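Side-chain contacts in uncharacterized metal-dependent hydrolase (Pyrococcus horikoshii, PDB 3IGH), which is of unknown specific function but, as an amidohydrolase-family protein, probably hydrolyses carbon-nitrogen bonds other than peptide bonds: residues V210-L215 with L240-S245; V235-L240 with I298-K303; L410-A415 with K437-S442. All blocks are in the same frame, centred on the assembly; numbering follows the deposited sequence.

Contact 1 (V210-L215 with L240-S245); sequences VNEKAL and LDKLES. With SO4 (sulfate ion), chain H.
L215 meets L243 through one methyl each: CD2 of L215 lies 4.1 Å from CD2 of L243. L215 points at the other helix from its root. L243 starts off to one side, and its CD2 branch brings it to L215. V239, one turn before L243, also packs on L215. The second touch is at the more open end of the contact. There the extended chain of K242 crosses the side chain of E212 at about a right angle, and K242 NZ stops 4.0 Å from E212 CG. The E212 chain bends at chi2 (84°), and its OE2 stays 4.6 Å from K242 NZ. The two opposite charges probably attract, but they form no salt bridge. Helices 212-223 and 237-246 follow parallel neighbouring strands 202-210 and 230-235, as in the TIM-barrel fold of the amidohydrolase clan. N211 is the N-cap of the first helix. Its OD1 accepts from A214 N at 2.9 Å, nearly straight at the hydrogen (166°). The amide's other end is held too: N211 ND2 bonds the hydroxyl of Y186 and donates, at 2.8 Å, to O1 of a sulfate ion that probably comes from the crystallisation liquor. K242 and L243 also pack on I246 of the second subunit.

Contact 2 (V235-L240 with I298-K303); sequences VTPEVL and IRITEK. With SO4 (sulfate ion), chain R.
Two neighbouring helices around the barrel expected for this TIM-barrel clan, 237-246 and 294-305, meet here through P237 and L240 on one side and I300 and K303 on the other. The tightest touch is between branches: L240 CD2 lies 3.7 Å from I300 CG2. The other arm of I300 serves P237. Its CD1 comes 4.1 Å from P237 CB and is equally near CG of the same ring, so the methyl sits against the CB-CG bond. The first torsion of I300 (chi1 -58°) sets CG1 beside the backbone N and CG2 beside the carbonyl carbon, which divides the two branches between the two partners. K303 uses the aliphatic part of its chain. Its CD lies 3.8 Å from L240 CD2, and the two side chains run past each other in opposite directions. In such a barrel, the helices pack on the strands as well as on each other. Accordingly, P237 and I300 both touch L263 of strand 256-264, and L240 touches V261. P237 opens its helix in the first turn. T236 before it is the N-cap, with OG1 accepting from V239 N at 3.2 Å. Beyond L240, the K303 chain bends at chi3 (-67°) and again at chi4, and its ammonium turns to a sulfate ion. K303 NZ lies 2.8 Å from sulfate O4, a weak hydrogen bond. R299 meets the same ion with the edge of its guanidinium, the sulfur lying in the group's plane; its NH2 is nearest sulfate O2, at 2.9 Å, and makes a weak bond to O1. The ion probably comes from the crystallisation liquor. K303 was modelled in two conformers, so its hold on the sulfate may be partial.

Contact 3 (L410-A415 with K437-S442); sequences LTVDAA and KDALHS. With SO4 (sulfate ion), chain N.
The first torsion of V412 (chi1 171°) puts CG1 anti to the backbone N and CG2 beside that N, so the two methyls face different residues of helix 436-450. CG1 meets the single methyl of A439, at 4.1 Å from its CB. CG2 meets L440, at 3.9 Å from its CD2. In L440, chi1 of -63° sets CG beside its own backbone N, and the chain carries CD2 back to the valine although the side chain starts off to one side. The V412 and L440 side chains cross obliquely. A415, one turn after V412, adds a looser touch, with its CB 4.5 Å from A439 CB. With a small residue at 439, the backbones come close: the CA atoms of V412 and A439 are 5.9 Å apart. The axes of the two segments approach to 9.5 Å, with 133° between their N-to-C directions. No hydrogen bond joins the segments, and all four touching residues are buried. Within the second helix, D438 O is gripped twice, by S442 N and by S442 OG at 2.9 Å, from opposite faces of its carbonyl plane. Near the start of helix 436-450, K437 NZ donates at 2.7 Å to O2 of a sulfate ion, probably from the crystallisation liquor, and also bonds F15 O and N16 OD1. D438 OD1 takes the side-chain amide of N16, so this end of the helix is tied to the loop after strand 10-14. A415 and A439 both also touch F397 of strand 395-397, placing this helix pair beside the last parallel strand of the TIM-like barrel expected for the amidohydrolase family.

Overall arrangement
Contacts 1 and 2 are neighbours, with centres 10 Å apart. They share L240 and both use helix 237-246, which lies between helices 212-223 and 294-305. Their segments alternate along the chain. V210 O and T236 N, 3.1 Å apart, probably form a hydrogen bond that joins the end of strand 202-210 to the residue just after strand 230-235. Contact 3 follows both in sequence and uses helices 408-417 and 436-450. Its centre is 33 Å from that of contact 1 and 32 Å from that of contact 2. All three belong to the amidohydrolase domain. They join helices at two separate places, on opposite sides of the chain's centre. Of the three, contact 1 alone touches the second subunit.

Contact 1 (V210-L215 with L240-S245)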
loop_
_atom_site.group_PDB
_atom_site.type_symbol
_atom_site.label_atom_id
_atom_site.label_comp_id
_atom_site.label_asym_id
_atom_site.label_seq_id
_atom_site.Cartn_x
_atom_site.Cartn_y
_atom_site.Cartn_z
ATOM N N VAL A 210 -4.048 15.258 -4.419
ATOM C CA VAL A 210 -4.470 14.101 -5.196
ATOM C C VAL A 210 -5.965 13.915 -4.935
ATOM O O VAL A 210 -6.372 13.683 -3.789
ATOM C CB VAL A 210 -3.667 12.826 -4.766
ATOM C CG1 VAL A 210 -4.156 11.585 -5.497
ATOM C CG2 VAL A 210 -2.189 13.026 -5.015
ATOM N N ASN A 211 -6.783 14.037 -5.982
ATOM C CA ASN A 211 -8.225 13.823 -5.848
ATOM C C ASN A 211 -8.601 12.349 -6.069
ATOM O O ASN A 211 -7.722 11.494 -6.179
ATOM C CB ASN A 211 -9.037 14.780 -6.761
ATOM C CG ASN A 211 -8.777 14.567 -8.258
ATOM O OD1 ASN A 211 -8.476 13.461 -8.712
ATOM N ND2 ASN A 211 -8.910 15.646 -9.038
ATOM N N GLU A 212 -9.898 12.065 -6.151
ATOM C CA GLU A 212 -10.399 10.681 -6.181
ATOM C C GLU A 212 -9.926 9.921 -7.411
ATOM O O GLU A 212 -9.395 8.813 -7.302
ATOM C CB GLU A 212 -11.937 10.657 -6.109
ATOM C CG GLU A 212 -12.538 11.020 -4.737
ATOM C CD GLU A 212 -12.702 12.533 -4.471
ATOM O OE1 GLU A 212 -12.152 13.392 -5.216
ATOM O OE2 GLU A 212 -13.400 12.857 -3.480
ATOM N N LYS A 213 -10.091 10.530 -8.581
ATOM C CA LYS A 213 -9.672 9.881 -9.826
ATOM C C LYS A 213 -8.166 9.820 -10.044
ATOM O O LYS A 213 -7.668 8.859 -10.642
ATOM C CB LYS A 213 -10.365 10.517 -11.023
ATOM C CG LYS A 213 -11.840 10.234 -11.052
ATOM C CD LYS A 213 -12.488 10.716 -12.326
ATOM C CE LYS A 213 -13.958 10.327 -12.323
ATOM N NZ LYS A 213 -14.694 10.938 -13.457
ATOM N N ALA A 214 -7.444 10.845 -9.592
ATOM C CA ALA A 214 -5.979 10.814 -9.632
ATOM C C ALA A 214 -5.470 9.673 -8.748
ATOM O O ALA A 214 -4.552 8.963 -9.134
ATOM C CB ALA A 214 -5.378 12.139 -9.181
ATOM N N LEU A 215 -6.084 9.495 -7.575
ATOM C CA LEU A 215 -5.711 8.381 -6.705
ATOM C C LEU A 215 -5.987 7.021 -7.347
ATOM O O LEU A 215 -5.131 6.144 -7.289
ATOM C CB LEU A 215 -6.354 8.487 -5.315
ATOM C CG LEU A 215 -5.887 7.417 -4.301
ATOM C CD1 LEU A 215 -4.358 7.402 -4.117
ATOM C CD2 LEU A 215 -6.592 7.554 -2.960
ATOM N N LEU A 240 -9.240 11.995 1.903
ATOM C CA LEU A 240 -8.869 11.554 3.245
ATOM C C LEU A 240 -10.057 10.873 3.952
ATOM O O LEU A 240 -9.882 9.830 4.595
ATOM C CB LEU A 240 -8.325 12.723 4.081
ATOM C CG LEU A 240 -8.092 12.473 5.577
ATOM C CD1 LEU A 240 -7.058 11.357 5.780
ATOM C CD2 LEU A 240 -7.653 13.754 6.300
ATOM N N ASP A 241 -11.258 11.434 3.796
ATOM C CA ASP A 241 -12.480 10.797 4.343
ATOM C C ASP A 241 -12.659 9.365 3.852
ATOM O O ASP A 241 -13.066 8.484 4.606
ATOM C CB ASP A 241 -13.732 11.600 3.979
ATOM C CG ASP A 241 -13.842 12.900 4.750
ATOM O OD1 ASP A 241 -13.115 13.067 5.754
ATOM O OD2 ASP A 241 -14.660 13.757 4.348
ATOM N N LYS A 242 -12.359 9.146 2.578
ATOM C CA LYS A 242 -12.474 7.817 1.991
ATOM C C LYS A 242 -11.369 6.870 2.462
ATOM O O LYS A 242 -11.622 5.684 2.654
ATOM C CB LYS A 242 -12.517 7.909 0.473
ATOM C CG LYS A 242 -13.752 8.630 -0.040
ATOM C CD LYS A 242 -13.938 8.431 -1.533
ATOM C CE LYS A 242 -15.273 9.006 -1.988
ATOM N NZ LYS A 242 -15.537 8.751 -3.430
ATOM N N LEU A 243 -10.157 7.392 2.666
ATOM C CA LEU A 243 -9.077 6.592 3.268
ATOM C C LEU A 243 -9.470 6.117 4.653
ATOM O O LEU A 243 -9.308 4.941 4.977
ATOM C CB LEU A 243 -7.783 7.401 3.368
ATOM C CG LEU A 243 -7.144 7.872 2.059
ATOM C CD1 LEU A 243 -5.816 8.557 2.358
ATOM C CD2 LEU A 243 -6.955 6.716 1.084
ATOM N N GLU A 244 -9.985 7.049 5.458
ATOM C CA GLU A 244 -10.448 6.775 6.821
ATOM C C GLU A 244 -11.507 5.669 6.879
ATOM O O GLU A 244 -11.498 4.854 7.798
ATOM C CB GLU A 244 -10.945 8.080 7.465
ATOM C CG GLU A 244 -12.036 7.960 8.532
ATOM C CD GLU A 244 -11.494 7.808 9.934
ATOM O OE1 GLU A 244 -10.820 6.793 10.213
ATOM O OE2 GLU A 244 -11.762 8.705 10.765
ATOM N N SER A 245 -12.388 5.624 5.882
ATOM C CA SER A 245 -13.440 4.605 5.806
ATOM C C SER A 245 -12.935 3.153 5.732
ATOM O O SER A 245 -13.662 2.239 6.093
ATOM C CB SER A 245 -14.383 4.887 4.633
ATOM O OG SER A 245 -13.819 4.432 3.407
HETATM S S SO4 H . -10.898 18.108 -6.939
HETATM O O1 SO4 H . -9.771 17.991 -7.856
HETATM O O2 SO4 H . -11.680 19.297 -7.252
HETATM O O3 SO4 H . -11.747 16.932 -7.065
HETATM O O4 SO4 H . -10.409 18.193 -5.570
#

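Contact 2 (V235-L240 with I298-K303)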
loop_
_atom_site.group_PDB
_atom_site.type_symbol
_atom_site.label_atom_id
_atom_site.label_comp_id
_atom_site.label_asym_id
_atom_site.label_seq_id
_atom_site.Cartn_x
_atom_site.Cartn_y
_atom_site.Cartn_z
ATOM N N VAL A 235 -3.233 13.749 -0.408
ATOM C CA VAL A 235 -4.610 13.735 -0.862
ATOM C C VAL A 235 -5.418 14.965 -0.415
ATOM O O VAL A 235 -5.038 15.689 0.504
ATOM C CB VAL A 235 -5.322 12.430 -0.411
ATOM C CG1 VAL A 235 -4.520 11.184 -0.842
ATOM C CG2 VAL A 235 -5.540 12.407 1.104
ATOM N N THR A 236 -6.541 15.199 -1.086
ATOM C CA THR A 236 -7.482 16.237 -0.680
ATOM C C THR A 236 -8.202 15.751 0.585
ATOM O O THR A 236 -8.238 14.536 0.839
ATOM C CB THR A 236 -8.546 16.485 -1.781
ATOM O OG1 THR A 236 -9.289 15.282 -1.986
ATOM C CG2 THR A 236 -7.891 16.911 -3.104
ATOM N N PRO A 237 -8.758 16.684 1.395
ATOM C CA PRO A 237 -9.612 16.286 2.529
ATOM C C PRO A 237 -10.759 15.333 2.178
ATOM O O PRO A 237 -11.104 14.474 2.989
ATOM C CB PRO A 237 -10.185 17.619 3.019
ATOM C CG PRO A 237 -9.119 18.614 2.692
ATOM C CD PRO A 237 -8.582 18.151 1.344
ATOM N N GLU A 238 -11.338 15.486 0.989
ATOM C CA GLU A 238 -12.423 14.630 0.542
ATOM C C GLU A 238 -11.924 13.198 0.350
ATOM O O GLU A 238 -12.597 12.240 0.746
ATOM C CB GLU A 238 -13.046 15.175 -0.753
ATOM C CG GLU A 238 -13.802 16.511 -0.597
ATOM C CD GLU A 238 -12.906 17.763 -0.420
ATOM O OE1 GLU A 238 -13.437 18.785 0.071
ATOM O OE2 GLU A 238 -11.691 17.744 -0.755
ATOM N N VAL A 239 -10.736 13.048 -0.230
ATOM C CA VAL A 239 -10.131 11.720 -0.352
ATOM C C VAL A 239 -9.728 11.143 1.004
ATOM O O VAL A 239 -9.897 9.943 1.236
ATOM C CB VAL A 239 -8.946 11.706 -1.350
ATOM C CG1 VAL A 239 -8.233 10.356 -1.342
ATOM C CG2 VAL A 239 -9.467 11.983 -2.734
ATOM N N LEU A 240 -9.240 11.995 1.903
ATOM C CA LEU A 240 -8.869 11.554 3.245
ATOM C C LEU A 240 -10.057 10.873 3.952
ATOM O O LEU A 240 -9.882 9.830 4.595
ATOM C CB LEU A 240 -8.325 12.723 4.081
ATOM C CG LEU A 240 -8.092 12.473 5.577
ATOM C CD1 LEU A 240 -7.058 11.357 5.780
ATOM C CD2 LEU A 240 -7.653 13.754 6.300
ATOM N N ILE A 298 -7.639 22.070 12.139
ATOM C CA ILE A 298 -7.227 21.191 13.237
ATOM C C ILE A 298 -7.926 19.846 13.150
ATOM O O ILE A 298 -7.288 18.810 13.331
ATOM C CB ILE A 298 -7.476 21.855 14.614
ATOM C CG1 ILE A 298 -6.505 23.015 14.791
ATOM C CG2 ILE A 298 -7.265 20.865 15.792
ATOM C CD1 ILE A 298 -7.067 24.129 15.613
ATOM N N ARG A 299 -9.227 19.867 12.855
ATOM C CA ARG A 299 -10.008 18.637 12.717
ATOM C C ARG A 299 -9.455 17.719 11.615
ATOM O O ARG A 299 -9.306 16.505 11.812
ATOM C CB ARG A 299 -11.476 18.971 12.444
ATOM C CG ARG A 299 -12.376 17.760 12.272
ATOM C CD ARG A 299 -13.802 18.169 11.982
ATOM N NE ARG A 299 -14.512 18.498 13.214
ATOM C CZ ARG A 299 -15.422 17.721 13.793
ATOM N NH1 ARG A 299 -15.996 18.122 14.913
ATOM N NH2 ARG A 299 -15.769 16.554 13.257
ATOM N N ILE A 300 -9.141 18.299 10.463
ATOM C CA ILE A 300 -8.587 17.506 9.357
ATOM C C ILE A 300 -7.175 16.981 9.701
ATOM O O ILE A 300 -6.856 15.809 9.439
ATOM C CB ILE A 300 -8.639 18.262 8.005
ATOM C CG1 ILE A 300 -10.086 18.660 7.674
ATOM C CG2 ILE A 300 -8.108 17.373 6.873
ATOM C CD1 ILE A 300 -10.233 19.666 6.531
ATOM N N THR A 301 -6.355 17.843 10.294
ATOM C CA THR A 301 -5.027 17.472 10.774
ATOM C C THR A 301 -5.103 16.268 11.730
ATOM O O THR A 301 -4.360 15.303 11.572
ATOM C CB THR A 301 -4.334 18.675 11.462
ATOM O OG1 THR A 301 -4.146 19.729 10.506
ATOM C CG2 THR A 301 -2.976 18.282 12.048
ATOM N N GLU A 302 -6.028 16.312 12.688
ATOM C CA GLU A 302 -6.181 15.209 13.646
ATOM C C GLU A 302 -6.686 13.915 13.011
ATOM O O GLU A 302 -6.255 12.827 13.411
ATOM C CB GLU A 302 -7.052 15.611 14.847
ATOM C CG GLU A 302 -6.418 16.672 15.772
ATOM C CD GLU A 302 -5.097 16.237 16.411
ATOM O OE1 GLU A 302 -5.063 16.099 17.646
ATOM O OE2 GLU A 302 -4.080 16.054 15.692
ATOM N N LYS A 303 -7.599 14.032 12.046
ATOM C CA LYS A 303 -8.055 12.888 11.266
ATOM C C LYS A 303 -6.862 12.224 10.560
ATOM O O LYS A 303 -6.673 11.000 10.628
ATOM C CB LYS A 303 -9.100 13.348 10.249
ATOM C CG LYS A 303 -9.736 12.228 9.435
ATOM C CD LYS A 303 -10.678 12.777 8.357
ATOM C CE LYS A 303 -11.907 13.461 8.949
ATOM N NZ LYS A 303 -12.689 12.527 9.806
HETATM S S SO4 R . -15.338 13.703 11.204
HETATM O O1 SO4 R . -14.966 14.864 10.398
HETATM O O2 SO4 R . -16.487 14.037 12.041
HETATM O O3 SO4 R . -15.691 12.592 10.326
HETATM O O4 SO4 R . -14.215 13.315 12.055
#

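Contact 3 (L410-A415 with K437-S442)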
loop_
_atom_site.group_PDB
_atom_site.type_symbol
_atom_site.label_atom_id
_atom_site.label_comp_id
_atom_site.label_asym_id
_atom_site.label_seq_id
_atom_site.Cartn_x
_atom_site.Cartn_y
_atom_site.Cartn_z
ATOM N N LEU A 410 16.476 25.346 -13.826
ATOM C CA LEU A 410 15.887 26.687 -13.767
ATOM C C LEU A 410 15.552 27.113 -12.335
ATOM O O LEU A 410 15.665 28.286 -11.994
ATOM C CB LEU A 410 14.645 26.791 -14.658
ATOM C CG LEU A 410 14.808 26.581 -16.167
ATOM C CD1 LEU A 410 13.468 26.774 -16.870
ATOM C CD2 LEU A 410 15.870 27.523 -16.749
ATOM N N THR A 411 15.166 26.149 -11.496
ATOM C CA THR A 411 14.845 26.431 -10.100
ATOM C C THR A 411 16.110 26.563 -9.260
ATOM O O THR A 411 16.172 27.409 -8.361
ATOM C CB THR A 411 13.829 25.384 -9.541
ATOM O OG1 THR A 411 12.522 25.703 -10.042
ATOM C CG2 THR A 411 13.792 25.357 -8.010
ATOM N N VAL A 412 17.125 25.750 -9.570
ATOM C CA VAL A 412 18.450 25.897 -8.956
ATOM C C VAL A 412 18.996 27.302 -9.240
ATOM O O VAL A 412 19.444 27.999 -8.327
ATOM C CB VAL A 412 19.450 24.816 -9.448
ATOM C CG1 VAL A 412 20.888 25.110 -8.958
ATOM C CG2 VAL A 412 19.019 23.429 -8.965
ATOM N N ASP A 413 18.906 27.726 -10.499
ATOM C CA ASP A 413 19.391 29.048 -10.890
ATOM C C ASP A 413 18.689 30.175 -10.128
ATOM O O ASP A 413 19.332 31.137 -9.698
ATOM C CB ASP A 413 19.246 29.257 -12.389
ATOM C CG ASP A 413 20.102 30.415 -12.892
ATOM O OD1 ASP A 413 21.306 30.452 -12.572
ATOM O OD2 ASP A 413 19.577 31.289 -13.600
ATOM N N ALA A 414 17.375 30.027 -9.951
ATOM C CA ALA A 414 16.556 30.984 -9.217
ATOM C C ALA A 414 16.996 31.127 -7.765
ATOM O O ALA A 414 17.063 32.234 -7.245
ATOM C CB ALA A 414 15.092 30.588 -9.305
ATOM N N ALA A 415 17.307 30.011 -7.115
ATOM C CA ALA A 415 17.765 30.035 -5.730
ATOM C C ALA A 415 19.162 30.623 -5.586
ATOM O O ALA A 415 19.448 31.320 -4.611
ATOM C CB ALA A 415 17.727 28.635 -5.131
ATOM N N LYS A 437 25.876 24.330 -3.856
ATOM C CA LYS A 437 25.856 23.162 -2.965
ATOM C C LYS A 437 24.602 23.086 -2.098
ATOM O O LYS A 437 24.008 22.018 -1.961
ATOM C CB LYS A 437 27.061 23.159 -2.024
ATOM C CG LYS A 437 28.282 22.397 -2.491
ATOM C CD LYS A 437 28.923 21.661 -1.311
ATOM C CE LYS A 437 28.981 22.521 -0.039
ATOM N NZ LYS A 437 28.572 21.759 1.185
ATOM N N ASP A 438 24.226 24.215 -1.493
ATOM C CA ASP A 438 23.024 24.288 -0.665
ATOM C C ASP A 438 21.743 24.161 -1.488
ATOM O O ASP A 438 20.749 23.625 -1.000
ATOM C CB ASP A 438 22.983 25.587 0.139
ATOM C CG ASP A 438 24.013 25.624 1.257
ATOM O OD1 ASP A 438 24.643 24.587 1.548
ATOM O OD2 ASP A 438 24.191 26.705 1.851
ATOM N N ALA A 439 21.765 24.672 -2.718
ATOM C CA ALA A 439 20.634 24.518 -3.632
ATOM C C ALA A 439 20.423 23.056 -4.034
ATOM O O ALA A 439 19.284 22.564 -4.020
ATOM C CB ALA A 439 20.798 25.416 -4.869
ATOM N N LEU A 440 21.514 22.360 -4.374
ATOM C CA LEU A 440 21.430 20.945 -4.745
ATOM C C LEU A 440 21.043 20.061 -3.567
ATOM O O LEU A 440 20.275 19.117 -3.731
ATOM C CB LEU A 440 22.724 20.454 -5.421
ATOM C CG LEU A 440 23.044 21.167 -6.745
ATOM C CD1 LEU A 440 24.318 20.604 -7.372
ATOM C CD2 LEU A 440 21.878 21.117 -7.753
ATOM N N HIS A 441 21.558 20.384 -2.383
ATOM C CA HIS A 441 21.153 19.700 -1.158
ATOM C C HIS A 441 19.646 19.840 -0.902
ATOM O O HIS A 441 18.981 18.856 -0.567
ATOM C CB HIS A 441 21.943 20.234 0.044
ATOM C CG HIS A 441 21.464 19.712 1.364
ATOM N ND1 HIS A 441 21.853 18.485 1.866
ATOM C CD2 HIS A 441 20.637 20.252 2.291
ATOM C CE1 HIS A 441 21.284 18.294 3.043
ATOM N NE2 HIS A 441 20.540 19.350 3.323
ATOM N N SER A 442 19.120 21.060 -1.061
ATOM C CA SER A 442 17.701 21.334 -0.829
ATOM C C SER A 442 16.805 20.615 -1.827
ATOM O O SER A 442 15.709 20.174 -1.478
ATOM C CB SER A 442 17.421 22.838 -0.855
ATOM O OG SER A 442 18.099 23.501 0.197
HETATM S S SO4 N . 31.373 20.383 3.798
HETATM O O1 SO4 N . 32.650 21.081 3.919
HETATM O O2 SO4 N . 30.685 20.859 2.604
HETATM O O3 SO4 N . 31.620 18.951 3.678
HETATM O O4 SO4 N . 30.555 20.641 4.981
#